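Local structure of uncharacterized protein DR_0571 (Deinococcus radiodurans R1, 3C4N) at residues Ile42-Met47 with Leu66-Gly71; Glu76-Leu81 with Ala348-Pro353; Ala49-Tyr54 with His388-Arg393. The protein is of unknown function but binds ADP and is probably an FAD-dependent oxidoreductase of the ETF-QO/FixC family. All coordinates share one frame; numbering follows the deposited sequence.

Contact 1. Residues Ile42-Met47 with Leu66-Gly71; sequences IGAGRM and LVEEGG. With ADP (adenosine-5'-diphosphate), chain C.
G43 N donates to V67 O over 2.8 Å in a nearly straight hydrogen bond, at the point where strands 36-42 and 64-67 leave their parallel pairing. I42 and V67 face each other there, with both side chains on the same side of the sheet. One residue on, A44 N binds E68 OE2 at 3.0 Å, reaching it nearly along the C-O bond. E68 CG is anti to the backbone N (chi1 159°), and a bend at chi2 (64°) carries CD toward the ADP ribose, OE2 being the oxygen that takes the A44 N-H. On the L66 side of A44 the packing is close and buried: A44 CB rests against L66 CD1 at 3.8 Å, while L66 CD2 approaches G43 O. The contact joins parts of the beta-alpha-beta unit of strand 36-42, helix 46-58 and strand 64-67, as in Rossmann-type folds, and G43 and G45 fit its glycine-rich turn. The backbone angles of G43 are of a kind suited to glycine, and its CA comes within 3.1 Å of ADP O4'. At the start of helix 46-58, selenomethionine M47 N donates to ADP O2B (2.9 Å, 173°), where the helix end would be expected to favour the negative phosphate. The far end of 66-71 is looser: E69, G70 and G71 are partly exposed and make next to no contact with 42-47. E69 instead extends over the adenine, its CD 3.6 Å from ADP C5, and on the opposite face of the base I42 CG2 sits 3.7 Å from ADP C2.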
loop_
_atom_site.group_PDB
_atom_site.type_symbol
_atom_site.label_atom_id
_atom_site.label_comp_id
_atom_site.label_asym_id
_atom_site.label_seq_id
_atom_site.Cartn_x
_atom_site.Cartn_y
_atom_site.Cartn_z
ATOM N N ILE A 42 14.041 2.105 -1.650
ATOM C CA ILE A 42 13.858 0.993 -2.587
ATOM C C ILE A 42 13.908 -0.308 -1.801
ATOM O O ILE A 42 14.929 -0.641 -1.204
ATOM C CB ILE A 42 14.976 0.969 -3.661
ATOM C CG1 ILE A 42 15.029 2.334 -4.367
ATOM C CG2 ILE A 42 14.727 -0.186 -4.659
ATOM C CD1 ILE A 42 16.202 2.507 -5.307
ATOM N N GLY A 43 12.797 -1.036 -1.798
ATOM C CA GLY A 43 12.733 -2.296 -1.075
ATOM C C GLY A 43 11.832 -2.234 0.146
ATOM O O GLY A 43 12.097 -1.480 1.092
ATOM N N ALA A 44 10.762 -3.021 0.145
ATOM C CA ALA A 44 9.863 -3.001 1.280
ATOM C C ALA A 44 9.943 -4.248 2.157
ATOM O O ALA A 44 8.953 -4.644 2.764
ATOM C CB ALA A 44 8.415 -2.764 0.812
ATOM N N GLY A 45 11.119 -4.862 2.230
ATOM C CA GLY A 45 11.292 -6.036 3.080
ATOM C C GLY A 45 11.532 -5.558 4.504
ATOM O O GLY A 45 11.297 -4.386 4.776
ATOM N N ARG A 46 11.999 -6.423 5.403
ATOM C CA ARG A 46 12.237 -6.018 6.792
ATOM C C ARG A 46 13.101 -4.757 6.931
ATOM O O ARG A 46 12.787 -3.867 7.710
ATOM C CB ARG A 46 12.889 -7.163 7.589
ATOM C CG ARG A 46 14.359 -7.390 7.259
ATOM C CD ARG A 46 14.914 -8.678 7.855
ATOM N NE ARG A 46 14.632 -8.817 9.282
ATOM C CZ ARG A 46 14.756 -9.962 9.944
ATOM N NH1 ARG A 46 14.473 -10.029 11.236
ATOM N NH2 ARG A 46 15.163 -11.047 9.305
HETATM N N MSE A 47 14.187 -4.687 6.176
HETATM C CA MSE A 47 15.093 -3.553 6.220
HETATM C C MSE A 47 14.509 -2.244 5.699
HETATM O O MSE A 47 14.446 -1.259 6.432
HETATM C CB MSE A 47 16.370 -3.901 5.455
HETATM C CG MSE A 47 17.179 -5.078 6.111
HETATM SE SE MSE A 47 17.580 -4.920 8.061
HETATM C CE MSE A 47 18.576 -3.247 8.060
ATOM N N LEU A 66 8.109 4.887 -0.962
ATOM C CA LEU A 66 8.545 3.505 -0.783
ATOM C C LEU A 66 8.253 2.734 -2.078
ATOM O O LEU A 66 7.102 2.690 -2.539
ATOM C CB LEU A 66 7.788 2.855 0.390
ATOM C CG LEU A 66 8.522 1.915 1.345
ATOM C CD1 LEU A 66 7.567 0.840 1.832
ATOM C CD2 LEU A 66 9.721 1.276 0.652
ATOM N N VAL A 67 9.289 2.135 -2.666
ATOM C CA VAL A 67 9.118 1.377 -3.908
ATOM C C VAL A 67 9.461 -0.092 -3.733
ATOM O O VAL A 67 10.535 -0.454 -3.250
ATOM C CB VAL A 67 9.988 1.938 -5.062
ATOM C CG1 VAL A 67 9.591 1.279 -6.400
ATOM C CG2 VAL A 67 9.817 3.428 -5.143
ATOM N N GLU A 68 8.530 -0.933 -4.149
ATOM C CA GLU A 68 8.688 -2.359 -4.034
ATOM C C GLU A 68 8.240 -3.005 -5.340
ATOM O O GLU A 68 7.199 -2.643 -5.883
ATOM C CB GLU A 68 7.839 -2.819 -2.861
ATOM C CG GLU A 68 7.498 -4.255 -2.885
ATOM C CD GLU A 68 8.706 -5.127 -2.760
ATOM O OE1 GLU A 68 8.680 -6.218 -3.367
ATOM O OE2 GLU A 68 9.665 -4.734 -2.050
ATOM N N GLU A 69 9.018 -3.952 -5.852
ATOM C CA GLU A 69 8.642 -4.589 -7.107
ATOM C C GLU A 69 7.649 -5.713 -6.913
ATOM O O GLU A 69 6.969 -6.123 -7.854
ATOM C CB GLU A 69 9.874 -5.108 -7.848
ATOM C CG GLU A 69 10.691 -6.149 -7.111
ATOM C CD GLU A 69 11.924 -6.563 -7.901
ATOM O OE1 GLU A 69 12.681 -7.437 -7.401
ATOM O OE2 GLU A 69 12.125 -6.009 -9.017
ATOM N N GLY A 70 7.569 -6.218 -5.691
ATOM C CA GLY A 70 6.623 -7.274 -5.405
ATOM C C GLY A 70 5.419 -6.644 -4.730
ATOM O O GLY A 70 5.125 -5.462 -4.930
ATOM N N GLY A 71 4.718 -7.432 -3.927
ATOM C CA GLY A 71 3.563 -6.914 -3.230
ATOM C C GLY A 71 3.871 -6.701 -1.763
ATOM O O GLY A 71 5.005 -6.888 -1.317
HETATM P PB ADP C . 15.858 -7.500 3.273
HETATM O O1B ADP C . 17.213 -6.950 3.327
HETATM O O2B ADP C . 14.882 -6.709 4.263
HETATM O O3B ADP C . 15.870 -9.065 3.672
HETATM P PA ADP C . 14.367 -8.476 1.313
HETATM O O1A ADP C . 15.151 -9.354 0.423
HETATM O O2A ADP C . 13.773 -9.361 2.532
HETATM O O3A ADP C . 15.265 -7.258 1.846
HETATM O "O5'" ADP C . 13.231 -7.640 0.558
HETATM C "C5'" ADP C . 13.801 -6.445 0.121
HETATM C "C4'" ADP C . 12.983 -5.844 -0.991
HETATM O "O4'" ADP C . 13.473 -5.084 -2.127
HETATM C "C3'" ADP C . 12.448 -7.143 -1.509
HETATM O "O3'" ADP C . 11.320 -7.550 -0.732
HETATM C "C2'" ADP C . 12.118 -6.876 -2.979
HETATM O "O2'" ADP C . 10.731 -7.154 -3.236
HETATM C "C1'" ADP C . 12.510 -5.384 -3.171
HETATM N N9 ADP C . 13.263 -5.101 -4.350
HETATM C C8 ADP C . 14.376 -5.840 -4.782
HETATM N N7 ADP C . 14.814 -5.335 -5.922
HETATM C C5 ADP C . 14.061 -4.252 -6.251
HETATM C C6 ADP C . 14.107 -3.250 -7.256
HETATM N N6 ADP C . 15.270 -3.062 -8.034
HETATM N N1 ADP C . 13.141 -2.306 -7.285
HETATM C C2 ADP C . 12.169 -2.274 -6.375
HETATM N N3 ADP C . 12.106 -3.114 -5.407
HETATM C C4 ADP C . 13.076 -4.101 -5.234
#

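Contact 2. Residues Glu76-Leu81 with Ala348-Pro353; sequences EGATIL and AWLALP. With ADP (adenosine-5'-diphosphate), chain C.
A78 CB points at strand 347-352 and packs over its backbone, 3.7 Å from W349 O, with L350 CG and A348 CB each slightly farther away. A348 returns the contact: its methyl group is directed at the short helical turn and meets A78 CA at 3.8 Å. L81 adds another apolar group. Its side chain runs out extended, CD1 anti to CA (chi2 180°), and CD1 reaches A348 CB at 3.8 Å. No hydrogen bond joins 76-81 to 348-353, so the interface rests on two alanine methyl groups, parts of L81 and L350, and contacts to backbone oxygens; within the turn L81 N makes a weak bond to A78 O. The strand is held from elsewhere, by backbone bonds of A348 and L350 to strand 251-260, while the W349 side chain starts away from the turn and its ring makes a cation-pi contact with R252. T79 also points away from the strand. Its OG1 stands beside its own backbone N (chi1 -67°), and both groups converge on one phosphate oxygen: T79 OG1 donates to ADP O2A at 2.7 Å and T79 N to the same oxygen at 2.9 Å. R46 N in turn is hydrogen-bonded to T79 OG1. The turn thus lies between the sheet containing strands 251-260 and 347-352 and the ADP diphosphate, an arrangement consistent with the pyrophosphate site of a Rossmann-type FAD domain.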
loop_
_atom_site.group_PDB
_atom_site.type_symbol
_atom_site.label_atom_id
_atom_site.label_comp_id
_atom_site.label_asym_id
_atom_site.label_seq_id
_atom_site.Cartn_x
_atom_site.Cartn_y
_atom_site.Cartn_z
ATOM N N GLU A 76 8.000 -13.536 -1.867
ATOM C CA GLU A 76 9.062 -13.914 -2.778
ATOM C C GLU A 76 10.370 -13.317 -2.258
ATOM O O GLU A 76 11.397 -13.346 -2.939
ATOM C CB GLU A 76 8.748 -13.395 -4.183
ATOM C CG GLU A 76 7.608 -14.149 -4.883
ATOM C CD GLU A 76 6.903 -13.325 -5.964
ATOM O OE1 GLU A 76 7.595 -12.668 -6.779
ATOM O OE2 GLU A 76 5.648 -13.344 -6.001
ATOM N N GLY A 77 10.330 -12.790 -1.036
ATOM C CA GLY A 77 11.521 -12.190 -0.451
ATOM C C GLY A 77 12.166 -13.005 0.657
ATOM O O GLY A 77 11.641 -14.049 1.052
ATOM N N ALA A 78 13.303 -12.524 1.162
ATOM C CA ALA A 78 14.027 -13.204 2.237
ATOM C C ALA A 78 13.348 -13.010 3.591
ATOM O O ALA A 78 13.269 -13.931 4.401
ATOM C CB ALA A 78 15.455 -12.699 2.310
ATOM N N THR A 79 12.855 -11.802 3.824
ATOM C CA THR A 79 12.193 -11.470 5.073
ATOM C C THR A 79 11.100 -12.457 5.488
ATOM O O THR A 79 10.975 -12.797 6.662
ATOM C CB THR A 79 11.577 -10.068 4.996
ATOM O OG1 THR A 79 12.622 -9.096 4.922
ATOM C CG2 THR A 79 10.720 -9.798 6.209
ATOM N N ILE A 80 10.319 -12.913 4.521
ATOM C CA ILE A 80 9.229 -13.830 4.784
ATOM C C ILE A 80 9.681 -15.204 5.290
ATOM O O ILE A 80 9.022 -15.788 6.147
ATOM C CB ILE A 80 8.364 -13.989 3.503
ATOM C CG1 ILE A 80 7.133 -14.847 3.790
ATOM C CG2 ILE A 80 9.203 -14.600 2.384
ATOM C CD1 ILE A 80 6.167 -14.222 4.775
ATOM N N LEU A 81 10.803 -15.715 4.781
ATOM C CA LEU A 81 11.319 -17.032 5.197
ATOM C C LEU A 81 12.285 -16.981 6.384
ATOM O O LEU A 81 12.615 -18.015 6.968
ATOM C CB LEU A 81 12.037 -17.723 4.026
ATOM C CG LEU A 81 11.254 -17.992 2.720
ATOM C CD1 LEU A 81 12.152 -18.684 1.678
ATOM C CD2 LEU A 81 10.046 -18.844 3.027
ATOM N N ALA A 348 15.396 -18.551 -0.589
ATOM C CA ALA A 348 15.526 -17.116 -0.826
ATOM C C ALA A 348 16.981 -16.691 -0.875
ATOM O O ALA A 348 17.860 -17.390 -0.371
ATOM C CB ALA A 348 14.808 -16.338 0.269
ATOM N N TRP A 349 17.238 -15.541 -1.483
ATOM C CA TRP A 349 18.603 -15.037 -1.551
ATOM C C TRP A 349 18.848 -14.025 -0.434
ATOM O O TRP A 349 18.083 -13.074 -0.266
ATOM C CB TRP A 349 18.878 -14.372 -2.906
ATOM C CG TRP A 349 19.014 -15.329 -4.044
ATOM C CD1 TRP A 349 18.023 -15.766 -4.882
ATOM C CD2 TRP A 349 20.220 -15.957 -4.487
ATOM N NE1 TRP A 349 18.543 -16.622 -5.821
ATOM C CE2 TRP A 349 19.889 -16.758 -5.602
ATOM C CE3 TRP A 349 21.550 -15.920 -4.051
ATOM C CZ2 TRP A 349 20.846 -17.517 -6.291
ATOM C CZ3 TRP A 349 22.505 -16.677 -4.736
ATOM C CH2 TRP A 349 22.146 -17.463 -5.843
ATOM N N LEU A 350 19.908 -14.242 0.336
ATOM C CA LEU A 350 20.252 -13.328 1.414
ATOM C C LEU A 350 21.560 -12.642 1.099
ATOM O O LEU A 350 22.486 -13.258 0.564
ATOM C CB LEU A 350 20.387 -14.051 2.758
ATOM C CG LEU A 350 19.091 -14.446 3.490
ATOM C CD1 LEU A 350 18.471 -15.666 2.816
ATOM C CD2 LEU A 350 19.419 -14.768 4.947
ATOM N N ALA A 351 21.628 -11.351 1.405
ATOM C CA ALA A 351 22.845 -10.605 1.169
ATOM C C ALA A 351 23.857 -11.022 2.212
ATOM O O ALA A 351 23.507 -11.392 3.334
ATOM C CB ALA A 351 22.590 -9.102 1.264
ATOM N N LEU A 352 25.116 -10.975 1.804
ATOM C CA LEU A 352 26.244 -11.295 2.645
ATOM C C LEU A 352 27.114 -10.044 2.603
ATOM O O LEU A 352 27.775 -9.763 1.599
ATOM C CB LEU A 352 26.992 -12.500 2.084
ATOM C CG LEU A 352 26.803 -13.769 2.908
ATOM C CD1 LEU A 352 25.323 -14.032 3.129
ATOM C CD2 LEU A 352 27.464 -14.939 2.213
ATOM N N PRO A 353 27.088 -9.249 3.681
ATOM C CA PRO A 353 27.904 -8.038 3.684
ATOM C C PRO A 353 29.385 -8.419 3.582
ATOM O O PRO A 353 29.860 -9.311 4.290
ATOM C CB PRO A 353 27.550 -7.385 5.022
ATOM C CG PRO A 353 26.166 -7.935 5.343
ATOM C CD PRO A 353 26.304 -9.369 4.925
HETATM P PB ADP C . 15.858 -7.500 3.273
HETATM O O1B ADP C . 17.213 -6.950 3.327
HETATM O O2B ADP C . 14.882 -6.709 4.263
HETATM O O3B ADP C . 15.870 -9.065 3.672
HETATM P PA ADP C . 14.367 -8.476 1.313
HETATM O O1A ADP C . 15.151 -9.354 0.423
HETATM O O2A ADP C . 13.773 -9.361 2.532
HETATM O O3A ADP C . 15.265 -7.258 1.846
HETATM O "O5'" ADP C . 13.231 -7.640 0.558
HETATM C "C5'" ADP C . 13.801 -6.445 0.121
HETATM C "C4'" ADP C . 12.983 -5.844 -0.991
HETATM O "O4'" ADP C . 13.473 -5.084 -2.127
HETATM C "C3'" ADP C . 12.448 -7.143 -1.509
HETATM O "O3'" ADP C . 11.320 -7.550 -0.732
HETATM C "C2'" ADP C . 12.118 -6.876 -2.979
HETATM O "O2'" ADP C . 10.731 -7.154 -3.236
HETATM C "C1'" ADP C . 12.510 -5.384 -3.171
HETATM N N9 ADP C . 13.263 -5.101 -4.350
HETATM C C8 ADP C . 14.376 -5.840 -4.782
HETATM N N7 ADP C . 14.814 -5.335 -5.922
HETATM C C5 ADP C . 14.061 -4.252 -6.251
HETATM C C6 ADP C . 14.107 -3.250 -7.256
HETATM N N6 ADP C . 15.270 -3.062 -8.034
HETATM N N1 ADP C . 13.141 -2.306 -7.285
HETATM C C2 ADP C . 12.169 -2.274 -6.375
HETATM N N3 ADP C . 12.106 -3.114 -5.407
HETATM C C4 ADP C . 13.076 -4.101 -5.234
#

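Contact 3. Residues Ala49-Tyr54 with His388-Arg393; sequences AACAFY and HELAQR
E389 OE1 accepts hydrogen bonds from two nitrogens of R393, NE at 2.9 Å and NH2, while OE2 forms a 2.8 Å salt bridge with R393 NE. The guanidinium meets the carboxylate side-on, one turn along helix 379-398, and E389 points away from helix 46-58. The other side of this helix packs against the helix of the Rossmann-type beta-alpha-beta unit, the two segments' axes coming within 8.4 Å at an angle of 40°. Y54 and H388 carry one end of the interface. H388 CG is anti to the backbone N (chi1 177°), and the imidazole turns an edge to the phenol face in a T-shaped pair, with ring centroids 5.0 Å apart and planes at 77°. H388 CB lies over the same tyrosine ring, 3.9 Å from its centroid, as a CH-pi contact. Both aromatic groups have further partners: Y54 OH is hydrogen-bonded to Q105 NE2, and the H388 ring stacks with W101. Next to this pair A391 CB touches Y54 CB at 3.6 Å, and A391 also packs on L55 and L58 farther along helix 46-58. Elsewhere in the interface C51 meets L390: its SG, anti to its backbone N, lies 3.8 Å from L390 CD2.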
loop_
_atom_site.group_PDB
_atom_site.type_symbol
_atom_site.label_atom_id
_atom_site.label_comp_id
_atom_site.label_asym_id
_atom_site.label_seq_id
_atom_site.Cartn_x
_atom_site.Cartn_y
_atom_site.Cartn_z
ATOM N N ALA A 49 11.405 -1.504 4.891
ATOM C CA ALA A 49 10.173 -1.177 5.578
ATOM C C ALA A 49 10.474 -0.554 6.938
ATOM O O ALA A 49 9.817 0.400 7.336
ATOM C CB ALA A 49 9.318 -2.431 5.750
ATOM N N ALA A 50 11.451 -1.092 7.661
ATOM C CA ALA A 50 11.777 -0.540 8.980
ATOM C C ALA A 50 12.382 0.850 8.859
ATOM O O ALA A 50 12.043 1.757 9.622
ATOM C CB ALA A 50 12.740 -1.454 9.716
ATOM N N CYS A 51 13.278 1.004 7.888
ATOM C CA CYS A 51 13.942 2.277 7.651
ATOM C C CYS A 51 12.918 3.342 7.267
ATOM O O CYS A 51 12.989 4.468 7.756
ATOM C CB CYS A 51 14.997 2.118 6.553
ATOM S SG CYS A 51 16.198 3.458 6.486
ATOM N N ALA A 52 11.961 2.987 6.407
ATOM C CA ALA A 52 10.929 3.944 5.987
ATOM C C ALA A 52 10.079 4.346 7.185
ATOM O O ALA A 52 9.661 5.498 7.302
ATOM C CB ALA A 52 10.048 3.350 4.892
ATOM N N PHE A 53 9.838 3.395 8.080
ATOM C CA PHE A 53 9.061 3.682 9.276
ATOM C C PHE A 53 9.813 4.679 10.175
ATOM O O PHE A 53 9.261 5.714 10.553
ATOM C CB PHE A 53 8.779 2.393 10.041
ATOM C CG PHE A 53 8.196 2.617 11.393
ATOM C CD1 PHE A 53 6.942 3.190 11.538
ATOM C CD2 PHE A 53 8.908 2.265 12.531
ATOM C CE1 PHE A 53 6.395 3.413 12.808
ATOM C CE2 PHE A 53 8.380 2.480 13.805
ATOM C CZ PHE A 53 7.119 3.055 13.944
ATOM N N TYR A 54 11.074 4.386 10.486
ATOM C CA TYR A 54 11.854 5.264 11.348
ATOM C C TYR A 54 12.043 6.651 10.736
ATOM O O TYR A 54 12.086 7.646 11.455
ATOM C CB TYR A 54 13.219 4.653 11.671
ATOM C CG TYR A 54 13.145 3.392 12.494
ATOM C CD1 TYR A 54 12.452 3.365 13.707
ATOM C CD2 TYR A 54 13.765 2.225 12.062
ATOM C CE1 TYR A 54 12.378 2.197 14.469
ATOM C CE2 TYR A 54 13.702 1.057 12.807
ATOM C CZ TYR A 54 13.012 1.038 14.008
ATOM O OH TYR A 54 12.953 -0.137 14.736
ATOM N N HIS A 388 17.428 1.883 11.835
ATOM C CA HIS A 388 17.198 3.073 12.642
ATOM C C HIS A 388 18.406 4.010 12.634
ATOM O O HIS A 388 18.251 5.229 12.623
ATOM C CB HIS A 388 16.883 2.680 14.077
ATOM C CG HIS A 388 16.694 3.849 14.990
ATOM N ND1 HIS A 388 17.617 4.200 15.954
ATOM C CD2 HIS A 388 15.688 4.750 15.087
ATOM C CE1 HIS A 388 17.184 5.264 16.605
ATOM N NE2 HIS A 388 16.016 5.618 16.100
ATOM N N GLU A 389 19.600 3.421 12.659
ATOM C CA GLU A 389 20.864 4.151 12.638
ATOM C C GLU A 389 20.915 4.931 11.323
ATOM O O GLU A 389 21.239 6.116 11.305
ATOM C CB GLU A 389 22.023 3.141 12.725
ATOM C CG GLU A 389 23.398 3.662 13.153
ATOM C CD GLU A 389 24.200 4.317 12.021
ATOM O OE1 GLU A 389 24.158 3.812 10.878
ATOM O OE2 GLU A 389 24.889 5.331 12.285
ATOM N N LEU A 390 20.560 4.274 10.222
ATOM C CA LEU A 390 20.579 4.930 8.921
ATOM C C LEU A 390 19.547 6.036 8.866
ATOM O O LEU A 390 19.791 7.092 8.274
ATOM C CB LEU A 390 20.308 3.933 7.788
ATOM C CG LEU A 390 20.186 4.583 6.403
ATOM C CD1 LEU A 390 21.479 5.320 6.071
ATOM C CD2 LEU A 390 19.857 3.534 5.352
ATOM N N ALA A 391 18.390 5.798 9.478
ATOM C CA ALA A 391 17.330 6.805 9.488
ATOM C C ALA A 391 17.790 8.070 10.211
ATOM O O ALA A 391 17.572 9.181 9.724
ATOM C CB ALA A 391 16.069 6.246 10.145
ATOM N N GLN A 392 18.434 7.893 11.367
ATOM C CA GLN A 392 18.937 9.019 12.148
ATOM C C GLN A 392 19.893 9.861 11.309
ATOM O O GLN A 392 19.713 11.071 11.183
ATOM C CB GLN A 392 19.653 8.518 13.414
ATOM C CG GLN A 392 18.707 8.059 14.529
ATOM C CD GLN A 392 19.430 7.435 15.740
ATOM O OE1 GLN A 392 20.105 6.406 15.613
ATOM N NE2 GLN A 392 19.272 8.053 16.919
ATOM N N ARG A 393 20.895 9.218 10.718
ATOM C CA ARG A 393 21.869 9.933 9.903
ATOM C C ARG A 393 21.246 10.652 8.708
ATOM O O ARG A 393 21.588 11.799 8.430
ATOM C CB ARG A 393 22.984 8.978 9.445
ATOM C CG ARG A 393 23.865 8.508 10.611
ATOM C CD ARG A 393 25.121 7.734 10.190
ATOM N NE ARG A 393 24.830 6.386 9.709
ATOM C CZ ARG A 393 24.748 6.058 8.426
ATOM N NH1 ARG A 393 24.940 6.994 7.503
ATOM N NH2 ARG A 393 24.481 4.802 8.075
#

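Overall arrangement
From the N terminus, strand 36-42 runs into the glycine-rich turn and helix 46-58, and contact 1 closes the first, short loop when strand 64-67 returns beside strand 36-42. Contact 3 opens on that same helix before contact 1 has closed, so the two cross, and they touch where A44 O packs on A49 CB; contact 3 closes only at helix 379-398, near the C terminus. Contact 2 begins just after contact 1 ends and closes at strand 347-352, wholly within the span of contact 3. Contacts 1 and 2 meet through R46 and T79 and share the ADP, joining the nucleotide-binding sheet to the one containing strands 251-260 and 347-352, whereas contact 3 ties the C-terminal helix to the Rossmann-type unit.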